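Avidin/streptavidin (Shewanella denitrificans, PDB 3SZH) binds biotin with high affinity, as a thermostable member of the avidin family from a cold-adapted bacterium. Local coordinates at the interface of chains A and B. Residues are numbered along the deposited sequence; one frame, centred on the assembly and turned at random. Chains: chain A/B, Avidin/streptavidin.

Contact 1: the interface of chains A and B. Residues chain A 62, 81-82, 96-98; chain B 79, 81, 98, 100, 110.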
ATOM      1  N   SER A  62       2.377  -3.615   5.612  1.00  8.70           N
ATOM      2  CA  SER A  62       1.549  -3.232   4.465  0.50  8.16           C
ATOM      3  C   SER A  62       2.115  -3.947   3.264  1.00  8.42           C
ATOM      4  O   SER A  62       3.340  -4.126   3.153  1.00  8.77           O
ATOM      5  CB  SER A  62       1.543  -1.716   4.226  0.50  8.85           C
ATOM      6  OG  SER A  62       2.763  -1.291   3.637  0.50  6.39           O
ATOM      7  N   SER A  81      -3.340  -3.546   4.653  1.00  9.58           N
ATOM      8  CA  SER A  81      -2.715  -3.034   5.876  1.00  9.68           C
ATOM      9  C   SER A  81      -3.065  -4.002   6.989  1.00  9.22           C
ATOM     10  O   SER A  81      -4.206  -4.391   7.145  1.00 10.35           O
ATOM     11  CB  SER A  81      -3.252  -1.652   6.262  1.00 11.13           C
ATOM     12  OG  SER A  81      -2.994  -0.708   5.239  1.00 13.03           O
ATOM     13  N   GLY A  82      -2.087  -4.429   7.764  1.00 10.05           N
ATOM     14  CA  GLY A  82      -2.406  -5.336   8.843  1.00 11.27           C
ATOM     15  C   GLY A  82      -1.306  -5.575   9.836  1.00 10.70           C
ATOM     16  O   GLY A  82      -0.337  -4.819   9.922  1.00 10.49           O
ATOM     17  N   LEU A  96      -6.854  -5.426   6.597  1.00 10.32           N
ATOM     18  CA  LEU A  96      -7.929  -4.749   5.872  1.00 10.62           C
ATOM     19  C   LEU A  96      -7.353  -4.331   4.536  1.00 10.32           C
ATOM     20  O   LEU A  96      -6.238  -3.775   4.472  1.00 11.47           O
ATOM     21  CB  LEU A  96      -8.392  -3.523   6.654  1.00 11.82           C
ATOM     22  CG  LEU A  96      -8.965  -3.822   8.048  1.00 13.52           C
ATOM     23  CD1 LEU A  96      -9.387  -2.529   8.722  1.00 16.08           C
ATOM     24  CD2 LEU A  96     -10.129  -4.794   7.982  1.00 15.35           C
ATOM     25  N   TRP A  97      -8.088  -4.592   3.458  1.00  9.99           N
ATOM     26  CA  TRP A  97      -7.614  -4.258   2.130  1.00  9.92           C
ATOM     27  C   TRP A  97      -8.520  -3.268   1.424  1.00  9.81           C
ATOM     28  O   TRP A  97      -9.713  -3.112   1.758  1.00 10.99           O
ATOM     29  CB  TRP A  97      -7.423  -5.502   1.251  1.00 10.70           C
ATOM     30  CG  TRP A  97      -8.607  -6.405   1.095  1.00 11.10           C
ATOM     31  CD1 TRP A  97      -8.847  -7.549   1.788  1.00 12.25           C
ATOM     32  CD2 TRP A  97      -9.715  -6.247   0.186  1.00 11.77           C
ATOM     33  NE1 TRP A  97     -10.028  -8.124   1.386  1.00 13.56           N
ATOM     34  CE2 TRP A  97     -10.573  -7.355   0.385  1.00 13.25           C
ATOM     35  CE3 TRP A  97     -10.042  -5.303  -0.807  1.00 11.86           C
ATOM     36  CZ2 TRP A  97     -11.758  -7.526  -0.350  1.00 14.54           C
ATOM     37  CZ3 TRP A  97     -11.225  -5.481  -1.547  1.00 13.83           C
ATOM     38  CH2 TRP A  97     -12.066  -6.577  -1.309  1.00 14.20           C
ATOM     39  N   GLN A  98      -7.927  -2.593   0.434  1.00  9.58           N
ATOM     40  CA  GLN A  98      -8.625  -1.673  -0.462  1.00  9.97           C
ATOM     41  C   GLN A  98      -8.192  -2.000  -1.881  1.00  9.95           C
ATOM     42  O   GLN A  98      -7.003  -2.215  -2.145  1.00 10.43           O
ATOM     43  CB  GLN A  98      -8.231  -0.245  -0.160  1.00 10.58           C
ATOM     44  CG  GLN A  98      -8.573   0.198   1.280  1.00 12.89           C
ATOM     45  CD  GLN A  98      -8.337   1.672   1.547  1.00 13.83           C
ATOM     46  OE1 GLN A  98      -7.315   2.242   1.191  1.00 17.88           O
ATOM     47  NE2 GLN A  98      -9.307   2.301   2.173  1.00 18.34           N
TER
ATOM     48  N   SER B  79      -0.848   3.507   4.252  1.00  9.35           N
ATOM     49  CA  SER B  79      -1.046   3.102   2.871  1.00  9.49           C
ATOM     50  C   SER B  79      -2.229   3.860   2.295  1.00  9.22           C
ATOM     51  O   SER B  79      -3.291   3.922   2.905  1.00 10.63           O
ATOM     52  CB  SER B  79      -1.369   1.627   2.765  1.00 10.87           C
ATOM     53  OG  SER B  79      -0.302   0.871   3.274  1.00 13.09           O
ATOM     54  N   SER B  81      -4.743   4.365  -1.181  1.00  9.64           N
ATOM     55  CA  SER B  81      -5.272   3.846  -2.437  1.00  9.76           C
ATOM     56  C   SER B  81      -6.086   4.956  -3.065  1.00 10.19           C
ATOM     57  O   SER B  81      -6.910   5.572  -2.386  1.00 10.68           O
ATOM     58  CB  SER B  81      -6.215   2.668  -2.204  1.00 10.87           C
ATOM     59  OG  SER B  81      -5.540   1.578  -1.598  1.00 12.70           O
ATOM     60  N   GLN B  98      -5.158   4.023   5.099  1.00 10.18           N
ATOM     61  CA  GLN B  98      -5.203   3.190   6.300  1.00 10.63           C
ATOM     62  C   GLN B  98      -3.856   3.309   6.984  1.00  9.94           C
ATOM     63  O   GLN B  98      -2.799   3.232   6.332  1.00 10.70           O
ATOM     64  CB  GLN B  98      -5.484   1.735   5.935  1.00 11.55           C
ATOM     65  CG  GLN B  98      -6.798   1.526   5.152  1.00 13.66           C
ATOM     66  CD  GLN B  98      -7.102   0.062   4.927  1.00 14.40           C
ATOM     67  OE1 GLN B  98      -6.246  -0.729   4.507  1.00 18.17           O
ATOM     68  NE2 GLN B  98      -8.317  -0.315   5.217  1.00 19.33           N
ATOM     69  N   VAL B 100      -1.661   1.561  10.092  1.00 10.50           N
ATOM     70  CA  VAL B 100      -1.505   0.463  11.023  1.00 10.81           C
ATOM     71  C   VAL B 100      -0.299   0.706  11.929  1.00 10.48           C
ATOM     72  O   VAL B 100       0.795   1.038  11.471  1.00 10.51           O
ATOM     73  CB  VAL B 100      -1.476  -0.936  10.324  1.00 11.39           C
ATOM     74  CG1 VAL B 100      -0.320  -1.077   9.324  1.00 11.59           C
ATOM     75  CG2 VAL B 100      -1.452  -2.078  11.353  1.00 12.28           C
ATOM     76  N   ILE B 110      -6.824  -0.068  13.289  1.00 14.25           N
ATOM     77  CA  ILE B 110      -6.333   0.476  12.020  1.00 14.29           C
ATOM     78  C   ILE B 110      -7.122   1.743  11.722  1.00 14.85           C
ATOM     79  O   ILE B 110      -8.355   1.717  11.694  1.00 16.53           O
ATOM     80  CB  ILE B 110      -6.442  -0.575  10.903  1.00 14.19           C
ATOM     81  CG1 ILE B 110      -5.524  -1.768  11.204  1.00 14.92           C
ATOM     82  CG2 ILE B 110      -6.095   0.048   9.563  1.00 14.24           C
ATOM     83  CD1 ILE B 110      -5.735  -2.947  10.282  1.00 16.32           C
TER
HETATM   84  O   HOH W   1      -0.756   0.599   5.993  1.00 14.52           O
HETATM   85  O   HOH W   2      -4.557   1.605   1.088  1.00 20.56           O
HETATM   86  O   HOH W   3      -4.218  -0.661   2.669  1.00 21.83           O
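The side chains of A:Leu96 and B:Ile110 run antiparallel alongside one another, their CD1 methyls 4.0 Å apart, in the face-to-face packing of two avidin-family beta-barrels. This patch joins strands 76-85 and 92-101 of both subunits and may be part of the native dimer contact. Beside it, A:Gln98 and B:Gln98 point at each other end to end. Their amides stack with planes 9° apart, and CD of A:Gln98 lies 3.9 Å from CG of B:Gln98. In B:Gln98, CG stands anti to the carbonyl carbon (chi1 -58°) and the chain then runs extended, which carries the amide across to chain A. There OE1 of B:Gln98 sits 3.0 Å from the backbone O of A:Leu96; as modelled two acceptors meet, so the assignment of this amide's O and N is doubtful. The hydroxyl of A:Ser81 gives OE1 of B:Gln98 a weak bond at best, and the hydroxyl of B:Ser81 does the same for A:Gln98 OE1. Further out, methyl CG2 of B:Val100 rests 3.3 Å from the carbonyl O of A:Gly82. Water links the polar groups that line the two chains. Water 1 bridges the hydroxyls of A:Ser81, 2.7 Å from OG, and B:Ser79. Water 3 ties A:Ser81 OG to the modelled B:Gln98 OE1 and also bonds water 2, which lies 2.8 Å from A:Gln98 OE1 and 2.9 Å from B:Ser81 OG. An alanine in place of A:Gln98 would probably open a gap against the B:Gln98 amide, leaving it less held against rotation, and deprive water 2 and the B:Ser81 hydroxyl of their amide partner.

Contact 2: the interface of chains A and B. Residues chain A 66-68, 73, 75-77; chain B 29-30, 56-57.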
ATOM      1  N   LYS A  66      -0.152  -4.776  -7.955  1.00  8.65           N
ATOM      2  CA  LYS A  66      -0.812  -4.329  -9.171  1.00  8.56           C
ATOM      3  C   LYS A  66      -1.233  -5.579  -9.941  1.00  8.57           C
ATOM      4  O   LYS A  66      -0.430  -6.473 -10.203  1.00  9.24           O
ATOM      5  CB  LYS A  66       0.165  -3.474  -9.975  1.00  9.44           C
ATOM      6  CG  LYS A  66      -0.314  -3.106 -11.379  1.00 10.02           C
ATOM      7  CD  LYS A  66       0.653  -2.143 -12.055  1.00 10.60           C
ATOM      8  CE  LYS A  66       0.301  -1.960 -13.526  1.00 10.93           C
ATOM      9  NZ  LYS A  66       1.111  -0.897 -14.154  1.00 11.21           N
ATOM     10  N   TRP A  67      -2.499  -5.619 -10.358  1.00  9.02           N
ATOM     11  CA  TRP A  67      -3.024  -6.789 -11.055  1.00  9.66           C
ATOM     12  C   TRP A  67      -2.700  -6.753 -12.550  1.00  9.68           C
ATOM     13  O   TRP A  67      -3.585  -6.682 -13.418  1.00 10.36           O
ATOM     14  CB  TRP A  67      -4.527  -6.917 -10.826  1.00 10.02           C
ATOM     15  CG  TRP A  67      -4.868  -7.123  -9.366  1.00  9.54           C
ATOM     16  CD1 TRP A  67      -5.433  -6.223  -8.532  1.00 10.49           C
ATOM     17  CD2 TRP A  67      -4.607  -8.299  -8.584  1.00 10.79           C
ATOM     18  NE1 TRP A  67      -5.582  -6.769  -7.260  1.00 10.48           N
ATOM     19  CE2 TRP A  67      -5.069  -8.042  -7.272  1.00 11.03           C
ATOM     20  CE3 TRP A  67      -4.052  -9.549  -8.884  1.00 11.24           C
ATOM     21  CZ2 TRP A  67      -4.991  -9.002  -6.244  1.00 12.13           C
ATOM     22  CZ3 TRP A  67      -3.956 -10.488  -7.874  1.00 13.22           C
ATOM     23  CH2 TRP A  67      -4.436 -10.217  -6.574  1.00 12.96           C
ATOM     24  N   LEU A  68      -1.418  -6.811 -12.850  1.00  9.82           N
ATOM     25  CA  LEU A  68      -0.915  -6.962 -14.198  1.00 10.91           C
ATOM     26  C   LEU A  68       0.357  -7.793 -14.088  1.00 10.65           C
ATOM     27  O   LEU A  68       1.271  -7.471 -13.326  1.00 12.36           O
ATOM     28  CB  LEU A  68      -0.589  -5.602 -14.799  1.00 12.13           C
ATOM     29  CG  LEU A  68      -0.118  -5.587 -16.259  1.00 13.49           C
ATOM     30  CD1 LEU A  68      -1.084  -6.343 -17.163  1.00 17.14           C
ATOM     31  CD2 LEU A  68       0.044  -4.151 -16.737  1.00 14.82           C
ATOM     32  N   SER A  73      -4.344  -9.189 -16.897  1.00 12.22           N
ATOM     33  CA  SER A  73      -4.616  -7.947 -16.208  1.00 12.17           C
ATOM     34  C   SER A  73      -6.017  -7.921 -15.643  1.00 12.04           C
ATOM     35  O   SER A  73      -6.948  -8.346 -16.325  1.00 13.50           O
ATOM     36  CB  SER A  73      -4.560  -6.801 -17.242  1.00 14.50           C
ATOM     37  OG  SER A  73      -5.030  -5.595 -16.647  1.00 15.08           O
ATOM     38  N   ASN A  75      -6.771  -4.716 -14.216  1.00 12.12           N
ATOM     39  CA  ASN A  75      -7.008  -3.264 -14.327  1.00 12.32           C
ATOM     40  C   ASN A  75      -7.122  -2.534 -12.982  1.00 11.54           C
ATOM     41  O   ASN A  75      -7.871  -1.552 -12.853  1.00 12.34           O
ATOM     42  CB  ASN A  75      -8.253  -2.987 -15.184  1.00 13.64           C
ATOM     43  CG  ASN A  75      -8.198  -1.634 -15.865  1.00 15.12           C
ATOM     44  OD1 ASN A  75      -7.127  -1.165 -16.285  1.00 17.19           O
ATOM     45  ND2 ASN A  75      -9.360  -1.001 -15.996  1.00 18.66           N
ATOM     46  N   SER A  76      -6.391  -3.004 -11.973  1.00 10.51           N
ATOM     47  CA  SER A  76      -6.608  -2.521 -10.604  1.00 10.74           C
ATOM     48  C   SER A  76      -5.400  -2.822  -9.734  1.00  9.67           C
ATOM     49  O   SER A  76      -4.463  -3.499 -10.169  1.00  9.67           O
ATOM     50  CB  SER A  76      -7.838  -3.147  -9.980  1.00 11.80           C
ATOM     51  OG  SER A  76      -7.820  -4.543 -10.074  1.00 13.73           O
ATOM     52  N   ILE A  77      -5.449  -2.295  -8.511  1.00  9.56           N
ATOM     53  CA  ILE A  77      -4.394  -2.452  -7.506  1.00  9.26           C
ATOM     54  C   ILE A  77      -5.054  -2.749  -6.167  1.00  8.92           C
ATOM     55  O   ILE A  77      -5.987  -2.057  -5.756  1.00 10.11           O
ATOM     56  CB  ILE A  77      -3.566  -1.142  -7.365  1.00  9.59           C
ATOM     57  CG1 ILE A  77      -2.957  -0.692  -8.704  1.00  9.89           C
ATOM     58  CG2 ILE A  77      -2.468  -1.317  -6.316  1.00 10.01           C
ATOM     59  CD1 ILE A  77      -2.498   0.729  -8.681  1.00 10.00           C
TER
ATOM     60  N   GLN B  29       6.927  -1.332 -15.381  1.00 12.34           N
ATOM     61  CA  GLN B  29       5.841  -2.131 -14.829  1.00 12.39           C
ATOM     62  C   GLN B  29       4.856  -1.267 -14.026  1.00 11.82           C
ATOM     63  O   GLN B  29       3.834  -1.779 -13.575  1.00 12.38           O
ATOM     64  CB  GLN B  29       6.410  -3.246 -13.949  1.00 13.41           C
ATOM     65  CG  GLN B  29       7.060  -4.360 -14.750  1.00 14.69           C
ATOM     66  CD  GLN B  29       8.383  -3.991 -15.401  1.00 15.99           C
ATOM     67  OE1 GLN B  29       8.556  -4.172 -16.611  1.00 18.55           O
ATOM     68  NE2 GLN B  29       9.328  -3.478 -14.606  1.00 16.27           N
ATOM     69  N   GLY B  30       5.151   0.016 -13.846  1.00 10.96           N
ATOM     70  CA  GLY B  30       4.314   0.902 -13.025  1.00 10.85           C
ATOM     71  C   GLY B  30       4.675   0.866 -11.547  1.00  9.47           C
ATOM     72  O   GLY B  30       3.949   1.404 -10.734  1.00 10.23           O
ATOM     73  N   VAL B  56       1.357   2.228  -9.931  1.00  9.22           N
ATOM     74  CA  VAL B  56       0.442   3.004 -10.763  1.00  9.94           C
ATOM     75  C   VAL B  56      -0.101   2.086 -11.854  1.00 10.50           C
ATOM     76  O   VAL B  56       0.653   1.335 -12.482  1.00 10.93           O
ATOM     77  CB  VAL B  56       1.189   4.239 -11.368  1.00 10.87           C
ATOM     78  CG1 VAL B  56       0.337   4.978 -12.371  1.00 12.36           C
ATOM     79  CG2 VAL B  56       1.638   5.166 -10.248  1.00 12.76           C
ATOM     80  N   PHE B  57      -1.406   2.181 -12.096  1.00 10.86           N
ATOM     81  CA  PHE B  57      -2.054   1.429 -13.171  1.00 10.97           C
ATOM     82  C   PHE B  57      -3.020   2.392 -13.842  1.00 11.15           C
ATOM     83  O   PHE B  57      -4.149   2.577 -13.388  1.00 11.45           O
ATOM     84  CB  PHE B  57      -2.816   0.220 -12.624  1.00 11.41           C
ATOM     85  CG  PHE B  57      -3.095  -0.859 -13.650  1.00 11.83           C
ATOM     86  CD1 PHE B  57      -3.354  -2.160 -13.220  1.00 11.64           C
ATOM     87  CD2 PHE B  57      -3.063  -0.603 -15.018  1.00 12.90           C
ATOM     88  CE1 PHE B  57      -3.576  -3.181 -14.120  1.00 12.31           C
ATOM     89  CE2 PHE B  57      -3.305  -1.614 -15.926  1.00 14.83           C
ATOM     90  CZ  PHE B  57      -3.555  -2.903 -15.479  1.00 14.09           C
TER
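A:Asn75, in a left-handed backbone conformation (phi 61°) between strands 73-74 and 76-85, sets its CA against the ring of B:Phe57, the last residue of strand 50-57 in the partner's avidin-family barrel. B:Phe57 is a knob inserted into chain A: its CG is anti to the backbone N (chi1 -160°), and the ring slots between A:Lys66 on one face and the A:Asn75-A:Ser76 backbone on the other. On the lysine face, CE of A:Lys66 lies over the B:Phe57 ring, nearer its edge than its middle, 3.8 Å from the centroid in a CH-pi contact. The two side chains lie roughly perpendicular. A:Leu68 CB approaches the ring near CE1 and CZ. Across the ring, CA of A:Asn75 comes to 3.4 Å from CE1 of B:Phe57, and the backbone N of A:Ser76 lies equally near CD1. The backbone O of A:Trp67 meets the ring's edge in its plane, while the hydroxyl OG of A:Ser73 stands 3.3 Å from CZ of B:Phe57 at the tip. That hydroxyl also accepts a bond from the backbone N of A:Asn75, 3.1 Å from A:Ser73 OG, which is likely to steady the backbone at A:Asn75. At the base, A:Ile77 CD1 packs obliquely against B:Phe57 CB. The fully extended chain of A:Lys66 carries its terminal amino group past the ring to two backbone carbonyls of chain B. A:Lys66 NZ lies 2.8 Å from B:Val56 O, in the carbonyl plane with a C=O...N angle of 152°. The other bond, from A:Lys66 NZ to B:Gln29 O at 2.9 Å, arrives from above its carbonyl plane. These two acceptors are likely to offset part of the positive charge the lysine probably carries.

The centres of the C-alpha atoms of contact 1 and contact 2 lie about 18 Å apart on one A-B interface. In chain A they share two strands: 60-66 gives A:Ser62 to contact 1 and A:Lys66 to contact 2, while 76-85 gives A:Ser81 and A:Gly82 to the first, A:Ser76 and A:Ile77 to the second. Chain B uses separate elements, strands 76-85 and 92-101 and the loop at B:Ile110 in contact 1, strand 50-57 and the loop at B:Gln29 in contact 2. Two-fold symmetry repeats both with the chains exchanged, so the water-laced contact 1 is flanked by knob-like inserts, an arrangement likely to fix how the barrels are set against each other.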